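PDB 1PG6: hypothetical protein SpyM3_0169 from Streptococcus pyogenes, which is of unknown function but belongs to the AIM24 family, named for mitochondrial biogenesis, within the cupin clan of beta-rich proteins. Local coordinates for residues K111-N116 / A185-L190. Residues are numbered along the deposited sequence; the frame is centred on the assembly and turned at random.
Sequences KQYRLN and AWSREL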
# COMPACT_ATOMS: atom_id res chain seq x y z
N LYS A 111 -16.11 -4.91 4.31
CA LYS A 111 -15.37 -4.61 3.09
C LYS A 111 -13.87 -4.76 3.35
O LYS A 111 -13.38 -4.45 4.43
CB LYS A 111 -15.68 -3.19 2.61
CG LYS A 111 -17.14 -2.98 2.20
CD LYS A 111 -17.42 -1.55 1.78
CE LYS A 111 -16.70 -1.18 0.48
NZ LYS A 111 -17.29 -1.85 -0.72
N GLN A 112 -13.17 -5.27 2.34
CA GLN A 112 -11.73 -5.46 2.42
C GLN A 112 -11.17 -4.96 1.11
O GLN A 112 -11.91 -4.73 0.16
CB GLN A 112 -11.36 -6.93 2.61
CG GLN A 112 -11.83 -7.54 3.93
CD GLN A 112 -11.27 -6.83 5.15
OE1 GLN A 112 -10.14 -6.35 5.15
NE2 GLN A 112 -12.07 -6.78 6.22
N TYR A 113 -9.85 -4.79 1.04
CA TYR A 113 -9.22 -4.28 -0.16
C TYR A 113 -7.91 -4.95 -0.52
O TYR A 113 -7.28 -5.60 0.31
CB TYR A 113 -8.95 -2.78 -0.01
CG TYR A 113 -10.17 -1.94 0.29
CD1 TYR A 113 -10.67 -1.82 1.59
CD2 TYR A 113 -10.88 -1.32 -0.75
CE1 TYR A 113 -11.83 -1.10 1.85
CE2 TYR A 113 -12.04 -0.60 -0.50
CZ TYR A 113 -12.52 -0.50 0.80
OH TYR A 113 -13.69 0.17 1.03
N ARG A 114 -7.52 -4.78 -1.78
CA ARG A 114 -6.26 -5.27 -2.29
C ARG A 114 -5.53 -3.99 -2.70
O ARG A 114 -6.17 -3.00 -3.09
CB ARG A 114 -6.47 -6.18 -3.52
CG ARG A 114 -7.33 -7.42 -3.25
CD ARG A 114 -7.27 -8.38 -4.43
NE ARG A 114 -8.36 -9.36 -4.43
CZ ARG A 114 -8.38 -10.48 -3.71
NH1 ARG A 114 -7.37 -10.79 -2.91
NH2 ARG A 114 -9.42 -11.30 -3.80
N LEU A 115 -4.21 -3.99 -2.58
CA LEU A 115 -3.42 -2.81 -2.92
C LEU A 115 -2.16 -3.18 -3.66
O LEU A 115 -1.55 -4.22 -3.42
CB LEU A 115 -3.00 -2.04 -1.67
CG LEU A 115 -4.00 -1.78 -0.55
CD1 LEU A 115 -4.17 -3.03 0.29
CD2 LEU A 115 -3.47 -0.64 0.33
N ASN A 116 -1.75 -2.29 -4.56
CA ASN A 116 -0.53 -2.47 -5.33
C ASN A 116 0.66 -2.07 -4.48
O ASN A 116 0.51 -1.41 -3.45
CB ASN A 116 -0.55 -1.58 -6.57
CG ASN A 116 -1.13 -2.28 -7.76
OD1 ASN A 116 -1.92 -1.70 -8.51
ND2 ASN A 116 -0.74 -3.52 -7.96
N ALA A 185 -5.72 1.01 -4.94
CA ALA A 185 -6.33 -0.06 -4.16
C ALA A 185 -7.73 -0.33 -4.70
O ALA A 185 -8.32 0.53 -5.36
CB ALA A 185 -6.41 0.36 -2.69
N TRP A 186 -8.26 -1.52 -4.44
CA TRP A 186 -9.59 -1.83 -4.93
C TRP A 186 -10.29 -2.87 -4.07
O TRP A 186 -9.64 -3.60 -3.31
CB TRP A 186 -9.50 -2.30 -6.39
CG TRP A 186 -8.77 -3.60 -6.59
CD1 TRP A 186 -9.32 -4.85 -6.68
CD2 TRP A 186 -7.35 -3.78 -6.74
NE1 TRP A 186 -8.34 -5.79 -6.87
CE2 TRP A 186 -7.13 -5.17 -6.91
CE3 TRP A 186 -6.25 -2.91 -6.74
CZ2 TRP A 186 -5.84 -5.70 -7.08
CZ3 TRP A 186 -4.98 -3.44 -6.91
CH2 TRP A 186 -4.78 -4.83 -7.08
N SER A 187 -11.61 -2.93 -4.16
CA SER A 187 -12.40 -3.87 -3.37
C SER A 187 -11.98 -5.32 -3.58
O SER A 187 -11.78 -5.76 -4.72
CB SER A 187 -13.88 -3.72 -3.71
OG SER A 187 -14.37 -2.45 -3.31
N ARG A 188 -11.86 -6.06 -2.49
CA ARG A 188 -11.45 -7.46 -2.57
C ARG A 188 -12.55 -8.27 -3.25
O ARG A 188 -12.28 -9.29 -3.88
CB ARG A 188 -11.21 -8.01 -1.17
CG ARG A 188 -10.58 -9.39 -1.17
CD ARG A 188 -10.46 -9.92 0.23
NE ARG A 188 -11.77 -10.15 0.82
CZ ARG A 188 -11.95 -10.56 2.07
NH1 ARG A 188 -10.90 -10.78 2.86
NH2 ARG A 188 -13.18 -10.75 2.53
N GLU A 189 -13.78 -7.78 -3.14
CA GLU A 189 -14.95 -8.42 -3.72
C GLU A 189 -14.94 -8.41 -5.26
O GLU A 189 -15.64 -9.20 -5.90
CB GLU A 189 -16.20 -7.72 -3.17
CG GLU A 189 -16.03 -6.19 -3.06
CD GLU A 189 -16.03 -5.64 -1.63
OE1 GLU A 189 -15.15 -6.02 -0.80
OE2 GLU A 189 -16.91 -4.79 -1.33
N LEU A 190 -14.14 -7.53 -5.85
CA LEU A 190 -14.05 -7.45 -7.31
C LEU A 190 -13.17 -8.55 -7.90
O LEU A 190 -12.32 -9.11 -7.22
CB LEU A 190 -13.46 -6.09 -7.73
CG LEU A 190 -14.33 -4.84 -7.68
CD1 LEU A 190 -13.46 -3.59 -7.74
CD2 LEU A 190 -15.31 -4.86 -8.83
O HOH W 1 -14.43 -3.10 -0.61
O HOH W 2 -10.20 -7.80 -5.90
O HOH W 3 -10.90 -11.41 -6.29
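Arg114 and Trp186 face each other as an antiparallel hydrogen-bonded pair: Arg114 N donates to Trp186 O and Trp186 N to Arg114 O, both at 2.9 Å. The N-to-C directions of strand segments 113-116 and 185-187 differ by 158°. At Ser187 the second strand enters a type I turn, yet the ladder gains one more bond, from Arg188 N to Gln112 O (3.0 Å), the donor standing above the carbonyl plane. The Trp186 side chain, with CG between the backbone N and the carbonyl carbon (chi1 66°), crosses Arg114 at a slant, and Arg114 CB makes a CH-pi contact over the six-membered ring, 3.9 Å from its centroid. The Arg114 chain, extended from CG to NE, passes Trp186 NE1, with CD 3.7 Å from that nitrogen. Arg188 CG sits over the centre of one Arg114 guanidinium face, 3.5 Å from Arg114 CZ. Arg114 NE donates to a water lying in the guanidinium plane, and Arg114 NH1 bonds Thr151. These are central neighbours in an antiparallel sheet, strand 113-116 flanked by 148-153 and strand 183-187 by 219-223, within a beta-rich chain consistent with the cupin clan. Gln112 lies alongside Arg188, pointing the same way, its CG over the centre of that guanidinium and its amide held by Thr152 and Gly154. On the other side of the sheet Leu115 CG touches Ala185 CB at 3.9 Å. Beside the turn, Lys111 NZ forms a salt bridge with Glu189 OE2 (3.0 Å), met from above the carboxylate plane, and a second with Glu219.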